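Local coordinates for protein group 3 allergen SMIPP-S Yv6023A04 (Sarcoptes scabiei type hominis, PDB 3H7O) that has the chymotrypsin-like fold of S1 serine proteases but, as an inactivated protease paralogue, probably does not cleave peptide bonds, at residues Q10-V15 against K105-K110; G30-Q35 against L99-L104; D113-P118 against F211-S216; T120-L125 against T187-T192; Y129-T134 against L178-A183. The protein carries 3 engineered substitutions. One frame throughout, in Å; residues are numbered along the deposited sequence.

Interaction 1. Residues Q10-V15 against K105-K110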
# COMPACT_ATOMS: atom_id res chain seq x y z
N GLN A 10 -16.17 1.20 0.07
CA GLN A 10 -15.73 2.13 -0.97
C GLN A 10 -14.40 1.70 -1.59
O GLN A 10 -14.15 1.92 -2.78
CB GLN A 10 -15.59 3.55 -0.41
CG GLN A 10 -16.90 4.20 0.01
CD GLN A 10 -17.83 4.45 -1.16
OE1 GLN A 10 -18.87 3.80 -1.29
NE2 GLN A 10 -17.46 5.39 -2.03
N VAL A 11 -13.54 1.10 -0.76
CA VAL A 11 -12.21 0.67 -1.18
C VAL A 11 -11.94 -0.77 -0.69
O VAL A 11 -10.99 -1.00 0.07
CB VAL A 11 -11.11 1.67 -0.70
CG1 VAL A 11 -11.17 2.96 -1.51
CG2 VAL A 11 -11.26 1.98 0.79
N PRO A 12 -12.76 -1.74 -1.14
CA PRO A 12 -12.78 -3.09 -0.56
C PRO A 12 -11.53 -3.94 -0.79
O PRO A 12 -11.42 -5.03 -0.22
CB PRO A 12 -14.00 -3.74 -1.24
CG PRO A 12 -14.13 -3.02 -2.53
CD PRO A 12 -13.73 -1.61 -2.25
N TRP A 13 -10.60 -3.44 -1.60
CA TRP A 13 -9.30 -4.07 -1.82
C TRP A 13 -8.29 -3.72 -0.74
O TRP A 13 -7.20 -4.29 -0.70
CB TRP A 13 -8.75 -3.64 -3.19
CG TRP A 13 -8.93 -2.18 -3.42
CD1 TRP A 13 -8.14 -1.17 -2.94
CD2 TRP A 13 -9.99 -1.55 -4.14
NE1 TRP A 13 -8.63 0.05 -3.34
CE2 TRP A 13 -9.77 -0.16 -4.08
CE3 TRP A 13 -11.10 -2.03 -4.85
CZ2 TRP A 13 -10.62 0.77 -4.69
CZ3 TRP A 13 -11.95 -1.11 -5.46
CH2 TRP A 13 -11.70 0.27 -5.38
N THR A 14 -8.64 -2.76 0.12
CA THR A 14 -7.71 -2.25 1.13
C THR A 14 -7.58 -3.23 2.29
O THR A 14 -8.58 -3.76 2.79
CB THR A 14 -8.15 -0.86 1.68
OG1 THR A 14 -8.46 0.02 0.59
CG2 THR A 14 -7.06 -0.23 2.55
N VAL A 15 -6.34 -3.48 2.70
CA VAL A 15 -6.07 -4.29 3.89
C VAL A 15 -5.01 -3.62 4.74
O VAL A 15 -4.32 -2.70 4.29
CB VAL A 15 -5.64 -5.76 3.55
CG1 VAL A 15 -6.65 -6.44 2.65
CG2 VAL A 15 -4.26 -5.80 2.92
N LYS A 105 -17.17 -6.27 1.28
CA LYS A 105 -16.21 -5.64 2.17
C LYS A 105 -14.79 -5.99 1.77
O LYS A 105 -13.84 -5.29 2.12
CB LYS A 105 -16.46 -6.06 3.62
CG LYS A 105 -17.74 -5.53 4.24
CD LYS A 105 -17.88 -6.06 5.66
CE LYS A 105 -18.92 -5.30 6.44
NZ LYS A 105 -18.75 -5.54 7.90
N SER A 106 -14.64 -7.10 1.03
CA SER A 106 -13.34 -7.54 0.54
C SER A 106 -13.44 -8.01 -0.91
O SER A 106 -14.20 -8.92 -1.24
CB SER A 106 -12.76 -8.64 1.43
OG SER A 106 -13.69 -9.70 1.62
N LYS A 107 -12.67 -7.35 -1.77
CA LYS A 107 -12.76 -7.54 -3.21
C LYS A 107 -11.39 -7.26 -3.80
O LYS A 107 -10.71 -6.34 -3.35
CB LYS A 107 -13.80 -6.58 -3.79
CG LYS A 107 -14.24 -6.86 -5.21
CD LYS A 107 -15.23 -5.82 -5.70
CE LYS A 107 -15.43 -5.92 -7.21
NZ LYS A 107 -16.63 -5.18 -7.67
N PRO A 108 -10.95 -8.05 -4.80
CA PRO A 108 -9.64 -7.76 -5.37
C PRO A 108 -9.66 -6.48 -6.22
O PRO A 108 -10.68 -6.15 -6.82
CB PRO A 108 -9.36 -8.98 -6.26
CG PRO A 108 -10.36 -10.01 -5.85
CD PRO A 108 -11.55 -9.25 -5.40
N ALA A 109 -8.54 -5.78 -6.24
CA ALA A 109 -8.35 -4.64 -7.14
C ALA A 109 -8.02 -5.16 -8.53
O ALA A 109 -7.48 -6.26 -8.68
CB ALA A 109 -7.25 -3.72 -6.63
N LYS A 110 -8.35 -4.38 -9.55
CA LYS A 110 -7.98 -4.73 -10.92
C LYS A 110 -6.56 -4.25 -11.21
O LYS A 110 -6.14 -3.20 -10.72
CB LYS A 110 -8.97 -4.14 -11.92
CG LYS A 110 -10.33 -4.84 -11.94
O HOH W 1 -10.85 -5.51 2.81
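The type I turn from Val11 to Thr14, which leads into the first strand of the N-terminal barrel of this trypsin-like fold, sits on the linker between the two barrels, with Pro12 and Trp13 against Lys105-Ala109. The carbonyl of Pro12 points at the linker: Lys107 N donates to Pro12 O at 3.1 Å, coming from well above the carbonyl plane (66° out of it), while Ser106 CA adds a C-H···O contact to the same oxygen at 3.3 Å. A second such contact runs the other way, from Trp13 CA to Lys107 O. Beside these backbone contacts, Pro12 and Lys107 lie alongside each other and point the same way, Pro12 CG 3.8 Å from Lys107 CB. The lysine chain then runs on, extended, away from the turn. Trp13 touches the linker with CB, which lies against Lys107 O and 3.8 Å from Ala109 CB, and with CG, which also meets Ala109 CB. With chi1 at 44°, CG lies between the backbone N and the carbonyl carbon, and the indole folds back over its own turn: Val11 CA and Pro12 CD lie on one ring face, both displaced toward the rim. Beyond the contact the indole packs on Val188 and Asp191 of the second barrel. Ser106 turns its hydroxyl to Glu58 instead of to the turn. Thr14 N to Val11 O closes the turn, and Thr14 OG1 donates to the same oxygen. At the Lys105 end a water bridges the segments, 2.9 Å from Thr14 O and 3.1 Å from Lys105 O.

Interaction 2. Residues G30-Q35 against L99-L104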
# COMPACT_ATOMS: atom_id res chain seq x y z
N GLY A 30 -1.99 -2.49 2.34
CA GLY A 30 -1.86 -3.54 1.34
C GLY A 30 -3.09 -3.58 0.44
O GLY A 30 -4.12 -2.98 0.77
N ALA A 31 -2.98 -4.28 -0.68
CA ALA A 31 -4.09 -4.45 -1.62
C ALA A 31 -4.37 -5.92 -1.90
O ALA A 31 -3.44 -6.70 -2.14
CB ALA A 31 -3.80 -3.72 -2.92
N ILE A 32 -5.64 -6.29 -1.89
CA ILE A 32 -6.05 -7.64 -2.28
C ILE A 32 -5.90 -7.78 -3.80
O ILE A 32 -6.50 -7.02 -4.56
CB ILE A 32 -7.51 -7.95 -1.87
CG1 ILE A 32 -7.68 -7.85 -0.35
CG2 ILE A 32 -7.94 -9.33 -2.37
CD1 ILE A 32 -9.14 -7.88 0.11
N LEU A 33 -5.07 -8.73 -4.22
CA LEU A 33 -4.94 -9.08 -5.64
C LEU A 33 -5.85 -10.26 -5.99
O LEU A 33 -6.34 -10.37 -7.12
CB LEU A 33 -3.49 -9.43 -5.98
CG LEU A 33 -2.43 -8.33 -5.82
CD1 LEU A 33 -1.05 -8.91 -6.02
CD2 LEU A 33 -2.69 -7.17 -6.78
N SER A 34 -6.05 -11.15 -5.02
CA SER A 34 -6.98 -12.28 -5.10
C SER A 34 -7.10 -12.87 -3.69
O SER A 34 -6.50 -12.35 -2.75
CB SER A 34 -6.49 -13.34 -6.09
OG SER A 34 -5.39 -14.07 -5.56
N GLN A 35 -7.84 -13.97 -3.55
CA GLN A 35 -7.97 -14.63 -2.24
C GLN A 35 -6.63 -15.18 -1.72
O GLN A 35 -6.49 -15.45 -0.53
CB GLN A 35 -9.02 -15.75 -2.29
CG GLN A 35 -8.61 -16.96 -3.13
CD GLN A 35 -9.67 -18.04 -3.18
OE1 GLN A 35 -10.41 -18.26 -2.22
NE2 GLN A 35 -9.75 -18.73 -4.32
N LEU A 99 -8.04 -15.68 1.84
CA LEU A 99 -8.94 -14.65 2.35
C LEU A 99 -10.37 -15.04 2.03
O LEU A 99 -10.65 -15.53 0.93
CB LEU A 99 -8.63 -13.29 1.72
CG LEU A 99 -7.23 -12.69 1.83
CD1 LEU A 99 -7.08 -11.49 0.89
CD2 LEU A 99 -6.90 -12.30 3.27
N LYS A 100 -11.27 -14.84 2.99
CA LYS A 100 -12.70 -15.09 2.79
C LYS A 100 -13.36 -13.90 2.11
O LYS A 100 -14.07 -13.11 2.75
CB LYS A 100 -13.39 -15.39 4.13
CG LYS A 100 -12.94 -16.68 4.81
CD LYS A 100 -13.80 -17.00 6.03
CE LYS A 100 -15.17 -17.54 5.63
NZ LYS A 100 -15.89 -18.14 6.79
N LEU A 101 -13.12 -13.76 0.81
CA LEU A 101 -13.66 -12.64 0.04
C LEU A 101 -15.17 -12.77 -0.10
O LEU A 101 -15.69 -13.83 -0.43
CB LEU A 101 -12.99 -12.56 -1.34
CG LEU A 101 -11.46 -12.52 -1.41
CD1 LEU A 101 -11.01 -12.48 -2.86
CD2 LEU A 101 -10.89 -11.34 -0.64
N ASP A 102 -15.87 -11.68 0.18
CA ASP A 102 -17.32 -11.65 0.08
C ASP A 102 -17.79 -10.80 -1.10
O ASP A 102 -18.99 -10.66 -1.34
CB ASP A 102 -17.94 -11.16 1.39
CG ASP A 102 -17.63 -9.69 1.69
OD1 ASP A 102 -16.89 -9.05 0.91
OD2 ASP A 102 -18.14 -9.18 2.71
N GLY A 103 -16.83 -10.22 -1.82
CA GLY A 103 -17.10 -9.36 -2.97
C GLY A 103 -17.74 -8.03 -2.61
O GLY A 103 -18.20 -7.30 -3.49
N LEU A 104 -17.75 -7.71 -1.32
CA LEU A 104 -18.44 -6.54 -0.79
C LEU A 104 -17.50 -5.72 0.11
O LEU A 104 -17.08 -4.61 -0.25
CB LEU A 104 -19.70 -6.96 -0.03
CG LEU A 104 -20.75 -7.80 -0.78
CD1 LEU A 104 -21.71 -8.51 0.19
CD2 LEU A 104 -21.52 -6.97 -1.80
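Leu99 reaches from the interdomain linker to Ile32 and the residues that follow it, and its atoms meet Gln35, Ser34 and Ile32 in turn. CB and CG lie beside the carbonyl of Gln35, CG at 3.7 Å from Gln35 O. Chi1 of -57° sets CG anti to the carbonyl carbon, and CD1 beyond it lies near Ser34 O and 3.9 Å from Ile32 CG1. The root of the leucine is pinned by its own backbone: Leu99 N donates to Gln35 O at 2.8 Å. Leu101 comes in two residues later. Its CD1 touches Gln35 N at 3.6 Å and its CD2 lies 3.9 Å from Ile32 CD1, the side chains of Ile32 and Leu101 sliding past each other in opposite directions. Ile32 is thus gripped by a methyl group from each leucine, while Gln35 CB rests against Leu99 O and Leu101 CD1. Farther along, Asp102 OD1 accepts Leu104 N in an Asx turn. Leu99 also packs on Ile55 and Tyr57, so the contact joins strands 26-32 and 54-57 of the N-terminal β-barrel to the linker that crosses to the second barrel of the chymotrypsin fold.

Interaction 3. Residues D113-P118 against F211-S216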
# COMPACT_ATOMS: atom_id res chain seq x y z
N ASP A 113 -2.72 -1.95 -17.14
CA ASP A 113 -1.95 -2.37 -18.30
C ASP A 113 -0.45 -2.30 -17.99
O ASP A 113 -0.03 -1.53 -17.12
CB ASP A 113 -2.25 -1.47 -19.50
CG ASP A 113 -3.63 -1.72 -20.10
OD1 ASP A 113 -4.29 -2.71 -19.73
OD2 ASP A 113 -4.05 -0.91 -20.96
N ILE A 114 0.33 -3.11 -18.70
CA ILE A 114 1.79 -3.03 -18.64
C ILE A 114 2.25 -1.58 -18.78
O ILE A 114 1.83 -0.87 -19.69
CB ILE A 114 2.45 -3.90 -19.75
CG1 ILE A 114 2.16 -5.40 -19.54
CG2 ILE A 114 3.96 -3.62 -19.86
CD1 ILE A 114 3.03 -6.09 -18.48
N GLU A 115 3.10 -1.16 -17.85
CA GLU A 115 3.72 0.17 -17.86
C GLU A 115 2.75 1.35 -17.76
O GLU A 115 3.08 2.47 -18.16
CB GLU A 115 4.65 0.34 -19.09
CG GLU A 115 5.92 -0.52 -19.05
CD GLU A 115 6.78 -0.31 -17.80
OE1 GLU A 115 6.85 0.83 -17.29
OE2 GLU A 115 7.39 -1.29 -17.33
N PHE A 116 1.56 1.11 -17.22
CA PHE A 116 0.58 2.18 -17.07
C PHE A 116 1.07 3.28 -16.13
O PHE A 116 1.50 3.01 -15.02
CB PHE A 116 -0.79 1.66 -16.61
CG PHE A 116 -1.81 2.75 -16.43
CD1 PHE A 116 -2.50 3.25 -17.53
CD2 PHE A 116 -2.06 3.30 -15.17
CE1 PHE A 116 -3.43 4.27 -17.38
CE2 PHE A 116 -2.99 4.32 -15.02
CZ PHE A 116 -3.68 4.81 -16.13
N ARG A 117 0.98 4.51 -16.61
CA ARG A 117 1.33 5.69 -15.82
C ARG A 117 0.10 6.58 -15.70
O ARG A 117 -0.43 7.03 -16.72
CB ARG A 117 2.48 6.45 -16.50
CG ARG A 117 2.85 7.77 -15.85
CD ARG A 117 4.05 8.43 -16.53
NE ARG A 117 3.80 8.75 -17.94
CZ ARG A 117 3.17 9.84 -18.37
NH1 ARG A 117 2.70 10.74 -17.52
NH2 ARG A 117 3.00 10.03 -19.67
N PRO A 118 -0.37 6.82 -14.46
CA PRO A 118 -1.51 7.73 -14.29
C PRO A 118 -1.15 9.12 -14.83
O PRO A 118 -0.05 9.61 -14.57
CB PRO A 118 -1.73 7.76 -12.77
CG PRO A 118 -0.45 7.29 -12.18
CD PRO A 118 0.11 6.31 -13.16
N PHE A 211 4.69 6.94 -5.00
CA PHE A 211 4.00 5.68 -5.18
C PHE A 211 4.77 4.82 -6.15
O PHE A 211 5.18 5.29 -7.21
CB PHE A 211 2.59 5.92 -5.72
CG PHE A 211 1.74 6.76 -4.82
CD1 PHE A 211 0.96 6.17 -3.84
CD2 PHE A 211 1.74 8.15 -4.94
CE1 PHE A 211 0.18 6.95 -2.98
CE2 PHE A 211 0.97 8.94 -4.09
CZ PHE A 211 0.18 8.34 -3.11
N THR A 212 4.97 3.55 -5.79
CA THR A 212 5.52 2.58 -6.72
C THR A 212 4.49 2.35 -7.81
O THR A 212 3.32 2.06 -7.53
CB THR A 212 5.86 1.26 -6.01
OG1 THR A 212 6.86 1.50 -5.01
CG2 THR A 212 6.39 0.22 -7.00
N LYS A 213 4.93 2.49 -9.06
CA LYS A 213 4.07 2.37 -10.22
C LYS A 213 3.76 0.89 -10.49
O LYS A 213 4.63 0.13 -10.93
CB LYS A 213 4.75 3.03 -11.42
CG LYS A 213 3.91 3.13 -12.69
CD LYS A 213 4.43 4.23 -13.62
CE LYS A 213 5.94 4.13 -13.87
NZ LYS A 213 6.30 4.62 -15.23
N VAL A 214 2.52 0.49 -10.22
CA VAL A 214 2.11 -0.92 -10.35
C VAL A 214 2.29 -1.43 -11.79
O VAL A 214 2.71 -2.57 -12.00
CB VAL A 214 0.65 -1.15 -9.83
CG1 VAL A 214 0.19 -2.58 -10.09
CG2 VAL A 214 0.57 -0.86 -8.34
N GLY A 215 2.03 -0.56 -12.76
CA GLY A 215 2.21 -0.89 -14.18
C GLY A 215 3.60 -1.42 -14.53
O GLY A 215 3.75 -2.24 -15.43
N SER A 216 4.61 -0.94 -13.80
CA SER A 216 6.00 -1.37 -14.02
C SER A 216 6.28 -2.79 -13.55
O SER A 216 7.26 -3.40 -13.98
CB SER A 216 6.96 -0.40 -13.33
OG SER A 216 6.79 0.91 -13.83
O HOH W 2 0.45 1.75 -12.70
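The ring of Phe116 has a water at its edge, in the ring plane, and this same water joins the two segments, donating to Phe116 O and accepting from Gly215 N, both at 2.8 Å. Chi1 of 179° sets the ring's CG anti to the backbone N; the ring leads away from 211-216 and packs on Val194 and Gln189. The other flat group, the carboxylate of Glu115, lies near Ser216. Its OE2 comes within 3.6 Å of Ser216 CA, and OE1 takes a weak hydrogen bond of 3.5 Å from Ser216 OG. The CB bond of Glu115 points away from 211-216, but the bend at chi2 (-56°) turns CD back toward Ser216. Lys213 NZ is 4.3 Å from Glu115 OE1, beyond a salt bridge, though the opposite charges probably attract. The lysine's CG and CD lie beside Phe116 O, CG at 3.4 Å. Between these side chains the backbones come close: Glu115 N donates to Gly215 O at 2.7 Å, from above the carbonyl plane, and Gly215 CA, with no side chain in between, faces Phe116 N at 3.7 Å. Asp113-Phe116 form a type II turn, with Glu115 at positive phi (63°). The pair thus places this turn of the interdomain linker against the end of strand 209-213 and the residues that follow it, ahead of the C-terminal helix 218-225 of the trypsin-like fold.

Interaction 4. Residues T120-L125 against T187-T192. Engineered in segment 187-192: Gln190 (natural residue Asn).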
# COMPACT_ATOMS: atom_id res chain seq x y z
N THR A 120 -0.56 12.96 -15.54
CA THR A 120 -0.25 14.11 -14.70
C THR A 120 -1.45 15.06 -14.67
O THR A 120 -1.98 15.44 -15.72
CB THR A 120 1.02 14.84 -15.20
OG1 THR A 120 2.11 13.92 -15.21
CG2 THR A 120 1.37 16.02 -14.30
N GLY A 121 -1.90 15.41 -13.47
CA GLY A 121 -3.08 16.26 -13.31
C GLY A 121 -4.34 15.47 -12.99
O GLY A 121 -5.32 16.04 -12.53
N SER A 122 -4.31 14.16 -13.23
CA SER A 122 -5.43 13.29 -12.88
C SER A 122 -5.39 12.95 -11.40
O SER A 122 -4.37 13.13 -10.74
CB SER A 122 -5.44 12.02 -13.73
OG SER A 122 -4.42 11.11 -13.34
N ASP A 123 -6.51 12.46 -10.87
CA ASP A 123 -6.59 12.07 -9.48
C ASP A 123 -6.33 10.58 -9.27
O ASP A 123 -6.72 9.76 -10.10
CB ASP A 123 -7.96 12.44 -8.89
CG ASP A 123 -8.06 13.92 -8.54
OD1 ASP A 123 -7.03 14.62 -8.55
OD2 ASP A 123 -9.19 14.37 -8.24
N VAL A 124 -5.64 10.27 -8.18
CA VAL A 124 -5.54 8.90 -7.68
C VAL A 124 -6.09 8.84 -6.26
O VAL A 124 -5.95 9.79 -5.49
CB VAL A 124 -4.09 8.34 -7.73
CG1 VAL A 124 -3.63 8.12 -9.17
CG2 VAL A 124 -3.11 9.24 -6.97
N LEU A 125 -6.74 7.73 -5.93
CA LEU A 125 -7.35 7.56 -4.62
C LEU A 125 -6.49 6.63 -3.78
O LEU A 125 -6.35 5.44 -4.10
CB LEU A 125 -8.79 7.02 -4.76
CG LEU A 125 -9.63 6.75 -3.50
CD1 LEU A 125 -10.05 8.05 -2.81
CD2 LEU A 125 -10.88 5.93 -3.85
N THR A 187 -3.43 2.46 -4.18
CA THR A 187 -3.71 3.73 -4.84
C THR A 187 -4.35 3.43 -6.18
O THR A 187 -3.76 2.75 -7.03
CB THR A 187 -2.45 4.59 -4.97
OG1 THR A 187 -1.74 4.58 -3.72
CG2 THR A 187 -2.82 6.02 -5.29
N VAL A 188 -5.57 3.92 -6.36
CA VAL A 188 -6.41 3.47 -7.47
C VAL A 188 -6.93 4.59 -8.36
O VAL A 188 -6.92 5.77 -7.99
CB VAL A 188 -7.62 2.60 -6.98
CG1 VAL A 188 -7.15 1.35 -6.25
CG2 VAL A 188 -8.58 3.41 -6.12
N GLN A 189 -7.35 4.19 -9.55
CA GLN A 189 -8.25 4.98 -10.38
C GLN A 189 -9.39 4.04 -10.74
O GLN A 189 -9.17 2.96 -11.31
CB GLN A 189 -7.53 5.51 -11.62
CG GLN A 189 -6.49 6.57 -11.29
CD GLN A 189 -5.79 7.14 -12.51
OE1 GLN A 189 -5.41 6.41 -13.43
NE2 GLN A 189 -5.59 8.45 -12.52
N GLN A 190 -10.61 4.44 -10.37
CA GLN A 190 -11.78 3.55 -10.38
C GLN A 190 -11.53 2.34 -9.46
O GLN A 190 -11.41 2.51 -8.24
CB GLN A 190 -12.17 3.14 -11.80
N ASP A 191 -11.44 1.14 -10.02
CA ASP A 191 -11.05 -0.02 -9.22
C ASP A 191 -9.74 -0.64 -9.71
O ASP A 191 -9.41 -1.79 -9.39
CB ASP A 191 -12.19 -1.06 -9.13
CG ASP A 191 -12.47 -1.75 -10.45
OD1 ASP A 191 -12.39 -1.10 -11.51
OD2 ASP A 191 -12.77 -2.96 -10.43
N THR A 192 -8.98 0.15 -10.48
CA THR A 192 -7.69 -0.26 -11.02
C THR A 192 -6.55 0.24 -10.13
O THR A 192 -6.39 1.44 -9.91
CB THR A 192 -7.48 0.22 -12.47
OG1 THR A 192 -8.49 -0.35 -13.31
CG2 THR A 192 -6.11 -0.19 -13.00
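Leu125 and Val188 pair across the strands as antiparallel hydrogen-bonded partners, their side chains lying alongside and pointing the same way, with Leu125 CB 3.9 Å from Val188 CG2. Leu125 N to Val188 O and Val188 N to Leu125 O are both 2.8 Å. Val124 and Thr187 cross obliquely instead: the threonine methyl CG2 sits 3.6 Å from both CB and CG2 of Val124. Gln189 lies across Val124 too, CG against CG1, and its extended chain carries the amide along to Asp123 and Ser122. There NE2 donates to Asp123 O at 3.0 Å with the acceptor in its amide plane, although it arrives from above the carbonyl plane. A second, weak bond goes to Ser122 OG, whose main partner is Lys119 O. From Gln189 to Thr192 the chain makes a type II' turn that includes the engineered Gln190. The amide of Gln189 thus extends the polar link between strands 123-128 and 186-189 past their last backbone bonds, with one firm acceptor and one loose one.

Interaction 5. Residues Y129-T134 against L178-A183; sequences YGDGQT and LESGDA
Gly130 and Asp131 run close past the 3-10 turn 180-182, Asp131 and Gly181 having their CA atoms 4.3 Å apart, with Gly130 at positive phi (70°). The turn runs into the segment equivalent to the Gly-Asp-Ser-Gly-Gly-Pro motif of the trypsin fold, with Ala183, packed on His43, just after it where active relatives have the nucleophilic serine; this is consistent with an inactive paralogue. Asp131 reaches into the turn, its CG anti to the carbonyl carbon (chi1 -73°). Its OD1 takes two bonds, from Ser180 OG at 2.7 Å on the syn side and from Gly181 N at 2.8 Å nearly in line with the C-O bond. By the sequence pattern, Asp131 OD1 probably engages in Gly181 N an amide that in active relatives helps form the oxyanion hole. Glu179 crosses Asp131 at a slant, and its OE1 accepts Asp131 N at 2.7 Å. This brings OE1 within 3.6 Å of Asp131 OD2, a closeness of like charges that could raise the affinity of either acid for a proton. Asp182 holds both segments: OD2 accepts Glu179 N on its anti lone pair at 2.8 Å, while OD1 is met by Gly130 N at 3.1 Å from above the carboxylate plane. Asp185 brings a further acid near that OD1, and a glycerol, probably from the crystallisation liquor, binds OD2. At the Asp131 side a water donates to Asp131 OD2 at 2.6 Å and accepts from Ser180 N.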
# COMPACT_ATOMS: atom_id res chain seq x y z
N TYR A 129 -4.64 3.34 6.72
CA TYR A 129 -4.91 3.47 8.15
C TYR A 129 -3.93 4.35 8.91
O TYR A 129 -4.15 4.65 10.08
CB TYR A 129 -4.97 2.07 8.79
CG TYR A 129 -6.02 1.18 8.16
CD1 TYR A 129 -7.35 1.23 8.58
CD2 TYR A 129 -5.68 0.28 7.14
CE1 TYR A 129 -8.32 0.42 8.01
CE2 TYR A 129 -6.65 -0.55 6.57
CZ TYR A 129 -7.96 -0.47 7.01
OH TYR A 129 -8.93 -1.27 6.45
N GLY A 130 -2.84 4.74 8.25
CA GLY A 130 -1.81 5.56 8.91
C GLY A 130 -1.03 4.77 9.95
O GLY A 130 -0.98 3.54 9.89
N ASP A 131 -0.43 5.49 10.89
CA ASP A 131 0.38 4.89 11.95
C ASP A 131 -0.48 4.14 12.97
O ASP A 131 -1.52 4.64 13.40
CB ASP A 131 1.21 5.96 12.67
CG ASP A 131 2.36 6.47 11.83
OD1 ASP A 131 2.80 5.75 10.90
OD2 ASP A 131 2.85 7.59 12.12
N GLY A 132 -0.01 2.96 13.35
CA GLY A 132 -0.75 2.09 14.26
C GLY A 132 -0.38 2.16 15.73
O GLY A 132 -1.13 1.68 16.59
N GLN A 133 0.77 2.76 16.04
CA GLN A 133 1.26 2.80 17.42
C GLN A 133 0.75 4.04 18.17
O GLN A 133 1.48 4.67 18.94
CB GLN A 133 2.80 2.73 17.43
CG GLN A 133 3.40 2.11 18.68
N THR A 134 -0.53 4.37 17.95
CA THR A 134 -1.17 5.52 18.61
C THR A 134 -2.33 5.07 19.50
O THR A 134 -2.84 3.96 19.35
CB THR A 134 -1.67 6.56 17.58
OG1 THR A 134 -2.29 5.89 16.47
CG2 THR A 134 -0.51 7.41 17.06
N LEU A 178 0.71 11.55 4.01
CA LEU A 178 0.67 10.16 4.44
C LEU A 178 1.64 9.96 5.60
O LEU A 178 2.59 10.73 5.78
CB LEU A 178 1.00 9.21 3.28
CG LEU A 178 0.17 9.30 2.00
CD1 LEU A 178 0.67 8.32 0.94
CD2 LEU A 178 -1.31 9.09 2.26
N GLU A 179 1.38 8.92 6.40
CA GLU A 179 2.25 8.57 7.53
C GLU A 179 3.09 7.33 7.20
O GLU A 179 2.86 6.68 6.18
CB GLU A 179 1.42 8.35 8.79
CG GLU A 179 0.86 9.64 9.40
CD GLU A 179 -0.12 9.40 10.54
OE1 GLU A 179 -0.42 8.22 10.86
OE2 GLU A 179 -0.59 10.39 11.12
N SER A 180 4.04 7.00 8.06
CA SER A 180 4.90 5.84 7.83
C SER A 180 4.09 4.54 7.68
O SER A 180 4.45 3.68 6.89
CB SER A 180 5.95 5.70 8.93
OG SER A 180 5.35 5.34 10.16
N GLY A 181 3.01 4.43 8.45
CA GLY A 181 2.09 3.29 8.35
C GLY A 181 1.29 3.23 7.06
O GLY A 181 0.62 2.22 6.78
N ASP A 182 1.35 4.29 6.26
CA ASP A 182 0.67 4.33 4.97
C ASP A 182 1.50 3.73 3.82
O ASP A 182 1.03 3.66 2.69
CB ASP A 182 0.23 5.75 4.62
CG ASP A 182 -0.97 6.20 5.43
OD1 ASP A 182 -2.01 5.50 5.40
OD2 ASP A 182 -0.88 7.26 6.09
N ALA A 183 2.72 3.30 4.12
CA ALA A 183 3.51 2.53 3.17
C ALA A 183 2.68 1.31 2.76
O ALA A 183 2.06 0.67 3.61
CB ALA A 183 4.83 2.08 3.78
O HOH W 3 -2.43 1.47 6.09
O HOH W 4 -1.10 1.13 8.47
O HOH W 5 4.44 8.70 10.34

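Overall arrangement
From the N terminus, interaction 1 ties the entry to the first barrel (10-15) to the interdomain linker (105-110). Interaction 2, with both segments between those of interaction 1, joins strand 26-32 to an earlier part of the same linker; Trp13 and Ala109 hydrogen-bond to Ile32, so the two contacts touch. The linker then moves to the second barrel, where interaction 3 brackets interaction 4, which brackets interaction 5; these three follow interaction 1. Interaction 3 joins the linker to the end of strand 209-213, before the C-terminal helix, interaction 4 stitches strand 123-128 to 186-189, and interaction 5 bridges the loops before strands 143-150 and 186-189. Lys110 and Trp13 meet Asp191, linking the first group to the second.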